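Side-chain contacts in ornithine carbamoyltransferase (Giardia intestinalis, PDB 3GRF), which probably catalyses the reversible interconversion of ornithine and carbamoyl phosphate with citrulline and phosphate, in the parasite's arginine degradation pathway: residues 8-12 and 13-17; 263-266 and 267-271; 279-282 and 283-287. One frame throughout, in Å; residues are numbered along the deposited sequence.

Interaction 1 (8-12 and 13-17)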
loop_
_atom_site.group_PDB
_atom_site.type_symbol
_atom_site.label_atom_id
_atom_site.label_comp_id
_atom_site.label_asym_id
_atom_site.label_seq_id
_atom_site.Cartn_x
_atom_site.Cartn_y
_atom_site.Cartn_z
ATOM N N ARG A 8 -14.495 -22.280 -1.979
ATOM C CA ARG A 8 -15.444 -21.467 -2.758
ATOM C C ARG A 8 -14.817 -20.181 -3.260
ATOM O O ARG A 8 -14.228 -19.432 -2.481
ATOM C CB ARG A 8 -16.723 -21.145 -1.959
ATOM C CG ARG A 8 -17.737 -22.252 -1.967
ATOM C CD ARG A 8 -18.993 -21.827 -2.712
ATOM N NE ARG A 8 -20.044 -21.507 -1.760
ATOM C CZ ARG A 8 -21.118 -20.759 -1.987
ATOM N NH1 ARG A 8 -21.371 -20.194 -3.165
ATOM N NH2 ARG A 8 -21.949 -20.584 -0.993
ATOM N N HIS A 9 -15.009 -19.935 -4.556
ATOM C CA HIS A 9 -14.544 -18.770 -5.279
ATOM C C HIS A 9 -15.751 -17.909 -5.668
ATOM O O HIS A 9 -16.887 -18.234 -5.308
ATOM C CB HIS A 9 -13.798 -19.205 -6.539
ATOM C CG HIS A 9 -12.453 -19.887 -6.175
ATOM N ND1 HIS A 9 -11.424 -19.176 -5.585
ATOM C CD2 HIS A 9 -12.004 -21.159 -6.306
ATOM C CE1 HIS A 9 -10.399 -19.980 -5.378
ATOM N NE2 HIS A 9 -10.726 -21.190 -5.806
ATOM N N LEU A 10 -15.518 -16.842 -6.411
ATOM C CA LEU A 10 -16.565 -15.959 -6.904
ATOM C C LEU A 10 -16.007 -15.413 -8.190
ATOM O O LEU A 10 -15.436 -14.324 -8.234
ATOM C CB LEU A 10 -16.868 -14.795 -5.907
ATOM C CG LEU A 10 -18.044 -13.841 -6.169
ATOM C CD1 LEU A 10 -19.377 -14.536 -5.927
ATOM C CD2 LEU A 10 -17.947 -12.596 -5.291
ATOM N N LEU A 11 -16.164 -16.180 -9.262
ATOM C CA LEU A 11 -15.663 -15.808 -10.561
ATOM C C LEU A 11 -16.760 -15.117 -11.387
ATOM O O LEU A 11 -16.465 -14.349 -12.304
ATOM C CB LEU A 11 -15.115 -17.041 -11.290
ATOM C CG LEU A 11 -13.948 -17.899 -10.729
ATOM C CD1 LEU A 11 -12.992 -18.231 -11.855
ATOM C CD2 LEU A 11 -13.147 -17.280 -9.579
ATOM N N THR A 12 -18.019 -15.402 -11.032
ATOM C CA THR A 12 -19.185 -14.749 -11.600
ATOM C C THR A 12 -20.202 -14.713 -10.485
ATOM O O THR A 12 -19.984 -15.328 -9.434
ATOM C CB THR A 12 -19.727 -15.466 -12.910
ATOM O OG1 THR A 12 -20.338 -16.721 -12.618
ATOM C CG2 THR A 12 -18.617 -15.732 -13.883
ATOM N N ILE A 13 -21.299 -13.993 -10.685
ATOM C CA ILE A 13 -22.232 -13.822 -9.571
ATOM C C ILE A 13 -23.070 -15.073 -9.332
ATOM O O ILE A 13 -23.562 -15.281 -8.212
ATOM C CB ILE A 13 -23.079 -12.524 -9.688
ATOM C CG1 ILE A 13 -23.569 -12.108 -8.305
ATOM C CG2 ILE A 13 -24.251 -12.696 -10.688
ATOM C CD1 ILE A 13 -22.475 -11.657 -7.367
ATOM N N SER A 14 -23.205 -15.910 -10.320
ATOM C CA SER A 14 -23.884 -17.198 -10.329
ATOM C C SER A 14 -23.041 -18.286 -9.613
ATOM O O SER A 14 -23.368 -19.473 -9.699
ATOM C CB SER A 14 -24.220 -17.600 -11.760
ATOM O OG SER A 14 -23.040 -17.918 -12.483
ATOM N N ALA A 15 -21.952 -17.862 -8.970
ATOM C CA ALA A 15 -21.200 -18.697 -8.041
ATOM C C ALA A 15 -22.067 -18.773 -6.772
ATOM O O ALA A 15 -21.862 -19.636 -5.928
ATOM C CB ALA A 15 -19.797 -18.035 -7.708
ATOM N N LEU A 16 -23.019 -17.845 -6.655
ATOM C CA LEU A 16 -23.937 -17.776 -5.513
ATOM C C LEU A 16 -25.320 -18.322 -5.874
ATOM O O LEU A 16 -25.814 -18.130 -6.998
ATOM C CB LEU A 16 -24.106 -16.322 -5.066
ATOM C CG LEU A 16 -22.906 -15.480 -4.628
ATOM C CD1 LEU A 16 -23.330 -14.049 -4.352
ATOM C CD2 LEU A 16 -22.307 -16.064 -3.367
ATOM N N CYS A 17 -25.981 -18.957 -4.913
ATOM C CA CYS A 17 -27.362 -19.343 -5.114
ATOM C C CYS A 17 -28.098 -18.094 -4.811
ATOM O O CYS A 17 -27.486 -17.151 -4.301
ATOM C CB CYS A 17 -27.753 -20.464 -4.156
ATOM S SG CYS A 17 -28.032 -19.852 -2.528
#
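Thr-12 O accepts the backbone N of Ala-15 at 3.2 Å (N-H...O angle 153°, the donor above the carbonyl plane), closing the first turn of the 3-10 segment 13-15 and bringing Ala-15 back beside Leu-10. A second backbone bond, Leu-16 N to Ile-13 O, closes the next turn on the way to helix 18-33. The methyl of Ala-15 fills the inside of the bend: its CB lies 3.2 Å from Thr-12 O and 3.8 Å from His-9 O. With CG anti to the backbone N (chi1 -173°), Leu-10 sends CD1 over the turn, where it meets Ala-15 CB and Leu-16 CG, each at 3.9 Å; the two leucine side chains cross obliquely. On the outer side of the turn, Thr-12 OG1 and Ser-14 OG stand 3.0 Å apart, and Ser-14 OG is also hydrogen-bonded to Glu-208. The bent chain of Arg-8 reaches the Ala-15 carbonyl at the C-terminal end of the 3-10 segment and presents the edge of its guanidinium, NH1 being 2.9 Å from Ala-15 O, while NH2 forms a salt bridge with Glu-20. That glutamate also accepts from the backbone N of Cys-17, the N-cap residue of helix 18-33, whose SG in turn caps a backbone N at the helix start, as in a capping box. Leu-10 packs on helices 303-322 and 135-151, and Ile-13 on the latter. Apolar packing and polar bonding are thus divided within one bend: leucine and alanine carbons occupy its inner side, and the Arg-8 charge is probably balanced by Glu-20, which also serves the helix start.

Interaction 2 (263-266 and 267-271); sequences FQVD and DAVMA
An N-cap opens the short helix 267-270: Asp-266, the residue just before it, reaches forward with its carboxylate over the first turn. Asp-266 OD2 accepts from Val-269 N at 3.0 Å, with an N-H...O angle of 148° and the donor nearly in line with the carboxylate C-O bond. The torsion makes this possible, for at chi1 61° CG sits between the backbone N and the carbonyl carbon, and OD2 then hangs over the helix start. The same residue is used twice. Its backbone O takes Met-270 N at 3.0 Å in a nearly straight bond (169°), the first i to i+4 bond of the helix. The negative cap faces amide N-H groups at a helix start, which would be expected to stabilise its charge. Val-269 CG2 also packs against the carboxylate, 3.3 Å from Asp-266 OD2. Just before the cap, Val-265 supplies the apolar side of the contact through one methyl: CG1 lies 3.8 Å from Val-269 CG1, the two valines crossing at about a right angle, and 3.7 Å from Met-270 SD, at the bend of the methionine chain. Val-265 and Met-270 touch strands 237-240 and 278-281, whereas Val-269 packs against helix 228-232, so the little helix packs on the five-stranded parallel sheet where strand 278-281, an outermost strand within the chain, lies beside 237-240.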
loop_
_atom_site.group_PDB
_atom_site.type_symbol
_atom_site.label_atom_id
_atom_site.label_comp_id
_atom_site.label_asym_id
_atom_site.label_seq_id
_atom_site.Cartn_x
_atom_site.Cartn_y
_atom_site.Cartn_z
ATOM N N PHE A 263 -28.433 3.035 -29.506
ATOM C CA PHE A 263 -28.576 2.486 -28.161
ATOM C C PHE A 263 -28.064 3.360 -27.085
ATOM O O PHE A 263 -27.890 2.914 -25.946
ATOM C CB PHE A 263 -28.004 1.075 -28.068
ATOM C CG PHE A 263 -28.830 0.106 -28.825
ATOM C CD1 PHE A 263 -29.894 -0.545 -28.213
ATOM C CD2 PHE A 263 -28.638 -0.060 -30.183
ATOM C CE1 PHE A 263 -30.696 -1.414 -28.931
ATOM C CE2 PHE A 263 -29.447 -0.927 -30.922
ATOM C CZ PHE A 263 -30.485 -1.586 -30.307
ATOM N N GLN A 264 -27.868 4.621 -27.436
ATOM C CA GLN A 264 -27.498 5.654 -26.468
ATOM C C GLN A 264 -28.672 5.875 -25.550
ATOM O O GLN A 264 -29.797 6.048 -26.030
ATOM C CB GLN A 264 -27.228 6.953 -27.214
ATOM C CG GLN A 264 -26.944 8.135 -26.295
ATOM C CD GLN A 264 -26.385 9.274 -27.056
ATOM O OE1 GLN A 264 -27.108 9.973 -27.735
ATOM N NE2 GLN A 264 -25.082 9.436 -26.999
ATOM N N VAL A 265 -28.454 5.877 -24.238
ATOM C CA VAL A 265 -29.579 6.209 -23.356
ATOM C C VAL A 265 -29.773 7.742 -23.313
ATOM O O VAL A 265 -29.018 8.446 -22.668
ATOM C CB VAL A 265 -29.490 5.559 -21.926
ATOM C CG1 VAL A 265 -30.684 5.910 -21.135
ATOM C CG2 VAL A 265 -29.361 4.020 -21.997
ATOM N N ASP A 266 -30.773 8.240 -24.044
ATOM C CA ASP A 266 -31.127 9.678 -24.051
ATOM C C ASP A 266 -32.472 9.984 -23.344
ATOM O O ASP A 266 -33.050 9.115 -22.666
ATOM C CB ASP A 266 -31.087 10.238 -25.503
ATOM C CG ASP A 266 -32.089 9.543 -26.453
ATOM O OD1 ASP A 266 -32.005 9.782 -27.646
ATOM O OD2 ASP A 266 -32.978 8.774 -26.042
ATOM N N ASP A 267 -32.969 11.211 -23.502
ATOM C CA ASP A 267 -34.186 11.653 -22.812
ATOM C C ASP A 267 -35.400 10.875 -23.356
ATOM O O ASP A 267 -36.323 10.554 -22.598
ATOM C CB ASP A 267 -34.415 13.165 -23.004
ATOM C CG ASP A 267 -33.486 14.064 -22.149
ATOM O OD1 ASP A 267 -32.799 13.612 -21.218
ATOM O OD2 ASP A 267 -33.475 15.289 -22.404
ATOM N N ALA A 268 -35.414 10.584 -24.666
ATOM C CA ALA A 268 -36.543 9.856 -25.272
ATOM C C ALA A 268 -36.557 8.410 -24.810
ATOM O O ALA A 268 -37.618 7.790 -24.699
ATOM C CB ALA A 268 -36.456 9.882 -26.797
ATOM N N VAL A 269 -35.377 7.866 -24.563
ATOM C CA VAL A 269 -35.278 6.520 -24.008
ATOM C C VAL A 269 -35.853 6.535 -22.584
ATOM O O VAL A 269 -36.722 5.730 -22.272
ATOM C CB VAL A 269 -33.809 5.930 -24.084
ATOM C CG1 VAL A 269 -33.650 4.719 -23.191
ATOM C CG2 VAL A 269 -33.456 5.508 -25.513
ATOM N N MET A 270 -35.384 7.450 -21.728
ATOM C CA MET A 270 -35.854 7.521 -20.336
ATOM C C MET A 270 -37.349 7.885 -20.203
ATOM O O MET A 270 -38.031 7.419 -19.269
ATOM C CB MET A 270 -34.983 8.463 -19.488
ATOM C CG MET A 270 -33.526 8.010 -19.352
ATOM S SD MET A 270 -33.328 6.386 -18.530
ATOM C CE MET A 270 -33.617 6.900 -16.776
ATOM N N ALA A 271 -37.845 8.689 -21.153
ATOM C CA ALA A 271 -39.273 9.035 -21.247
ATOM C C ALA A 271 -40.218 7.860 -21.476
ATOM O O ALA A 271 -41.414 7.999 -21.297
ATOM C CB ALA A 271 -39.514 10.146 -22.304
#

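Interaction 3 (279-282 and 283-287)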
loop_
_atom_site.group_PDB
_atom_site.type_symbol
_atom_site.label_atom_id
_atom_site.label_comp_id
_atom_site.label_asym_id
_atom_site.label_seq_id
_atom_site.Cartn_x
_atom_site.Cartn_y
_atom_site.Cartn_z
ATOM N N PHE A 279 -31.798 5.395 -13.289
ATOM C CA PHE A 279 -30.758 5.189 -14.306
ATOM C C PHE A 279 -29.415 4.817 -13.574
ATOM O O PHE A 279 -29.049 5.442 -12.564
ATOM C CB PHE A 279 -30.588 6.457 -15.162
ATOM C CG PHE A 279 -29.376 6.421 -15.979
ATOM C CD1 PHE A 279 -29.385 5.706 -17.193
ATOM C CD2 PHE A 279 -28.198 7.002 -15.521
ATOM C CE1 PHE A 279 -28.198 5.589 -17.950
ATOM C CE2 PHE A 279 -26.996 6.906 -16.278
ATOM C CZ PHE A 279 -26.999 6.193 -17.473
ATOM N N MET A 280 -28.724 3.777 -14.073
ATOM C CA MET A 280 -27.490 3.252 -13.509
ATOM C C MET A 280 -26.412 3.138 -14.592
ATOM O O MET A 280 -26.754 2.937 -15.754
ATOM C CB MET A 280 -27.773 1.860 -12.963
ATOM C CG MET A 280 -28.757 1.902 -11.832
ATOM S SD MET A 280 -29.028 0.314 -10.998
ATOM C CE MET A 280 -27.602 0.161 -9.917
ATOM N N ASN A 281 -25.139 3.253 -14.204
ATOM C CA ASN A 281 -23.957 3.039 -15.095
ATOM C C ASN A 281 -22.807 2.755 -14.116
ATOM O O ASN A 281 -22.516 3.573 -13.193
ATOM C CB ASN A 281 -23.703 4.330 -15.950
ATOM C CG ASN A 281 -22.470 4.253 -16.895
ATOM O OD1 ASN A 281 -22.432 4.937 -17.908
ATOM N ND2 ASN A 281 -21.482 3.447 -16.561
ATOM N N CYS A 282 -22.161 1.598 -14.264
ATOM C CA CYS A 282 -21.136 1.188 -13.307
ATOM C C CYS A 282 -19.901 2.095 -13.330
ATOM O O CYS A 282 -19.089 2.051 -12.402
ATOM C CB CYS A 282 -20.772 -0.278 -13.539
ATOM S SG CYS A 282 -20.280 -0.687 -15.242
ATOM N N LEU A 283 -19.772 2.916 -14.377
ATOM C CA LEU A 283 -18.624 3.843 -14.571
ATOM C C LEU A 283 -17.351 3.135 -15.079
ATOM O O LEU A 283 -17.233 1.931 -14.955
ATOM C CB LEU A 283 -18.325 4.705 -13.325
ATOM C CG LEU A 283 -19.465 5.571 -12.754
ATOM C CD1 LEU A 283 -19.078 6.283 -11.442
ATOM C CD2 LEU A 283 -19.995 6.563 -13.809
ATOM N N PRO A 284 -16.409 3.878 -15.693
ATOM C CA PRO A 284 -16.395 5.302 -16.067
ATOM C C PRO A 284 -17.493 5.693 -17.068
ATOM O O PRO A 284 -17.767 4.946 -18.027
ATOM C CB PRO A 284 -15.010 5.476 -16.699
ATOM C CG PRO A 284 -14.654 4.119 -17.167
ATOM C CD PRO A 284 -15.157 3.217 -16.097
ATOM N N ALA A 285 -18.133 6.833 -16.811
ATOM C CA ALA A 285 -19.155 7.402 -17.691
ATOM C C ALA A 285 -18.546 8.328 -18.748
ATOM O O ALA A 285 -17.739 9.205 -18.422
ATOM C CB ALA A 285 -20.182 8.179 -16.871
ATOM N N THR A 286 -18.947 8.141 -20.007
ATOM C CA THR A 286 -18.654 9.104 -21.072
ATOM C C THR A 286 -19.942 9.768 -21.572
ATOM O O THR A 286 -20.739 9.167 -22.314
ATOM C CB THR A 286 -17.882 8.444 -22.235
ATOM O OG1 THR A 286 -16.760 7.745 -21.699
ATOM C CG2 THR A 286 -17.386 9.475 -23.230
ATOM N N ARG A 287 -20.103 11.024 -21.175
ATOM C CA ARG A 287 -21.374 11.759 -21.283
ATOM C C ARG A 287 -22.022 11.881 -22.626
ATOM O O ARG A 287 -23.200 12.216 -22.669
ATOM C CB ARG A 287 -21.269 13.157 -20.701
ATOM C CG ARG A 287 -21.446 13.183 -19.201
ATOM C CD ARG A 287 -20.151 13.532 -18.497
ATOM N NE ARG A 287 -20.067 13.022 -17.117
ATOM C CZ ARG A 287 -20.987 13.263 -16.188
ATOM N NH1 ARG A 287 -22.065 13.979 -16.502
ATOM N NH2 ARG A 287 -20.846 12.781 -14.969
#
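The backbone N of Leu-283 is approached by the side-chain amide of Asn-281, whose terminal atom, modelled as ND2, lies 2.8 Å away. Two nitrogens facing each other suggest that the amide is turned over in the model; turned back, it may make a hydrogen bond there. The reach follows from CG lying anti to the backbone N of Asn-281 (chi1 178°), which carries the amide forward past the strand end. Ala-285 CB lies 4.1 Å from the other terminal atom of the Asn-281 amide, modelled as OD1. The first bond of the Cys-282 side chain leads away from 283-287, yet at chi1 54° SG sits between the backbone N and the carbonyl carbon, 3.7 Å from Leu-283 N. The positive phi of Leu-283 (78°) and the cis peptide bond before Pro-284 lie in the bend that turns the chain back. Leu-283 CD2 comes within 4.0 Å of Asn-281 O, and the same side chain packs on Val-96 of the second subunit. Farther on, Arg-287 forms salt bridges with Asp-297 and with Asp-92 of the second subunit. Asn-Cys-Leu-Pro at the end of a parallel strand corresponds to the His-Cys-Leu-Pro motif of ornithine carbamoyltransferases, a loop that in relatives borders the active site.

How the interactions relate
Interaction 1 comes first along the chain, in the part that belongs to the carbamoyl-phosphate-binding domain, while interactions 2 and 3 follow in the ornithine-binding domain, on the other side of the chain's centre. Their centres lie about 33 Å (1 to 2) and 25 Å (1 to 3) apart, and neither touches interaction 1. Interactions 2 and 3 are neighbours, with centres about 14 Å apart: Met-270 CE packs 3.5 Å from Phe-279 CB, joining helix 267-270 to strand 278-281, an outermost strand, within this chain, of the five-stranded parallel sheet. Strand 278-281 thus links the helix packing of interaction 2 to the loop of interaction 3 that reaches the second subunit.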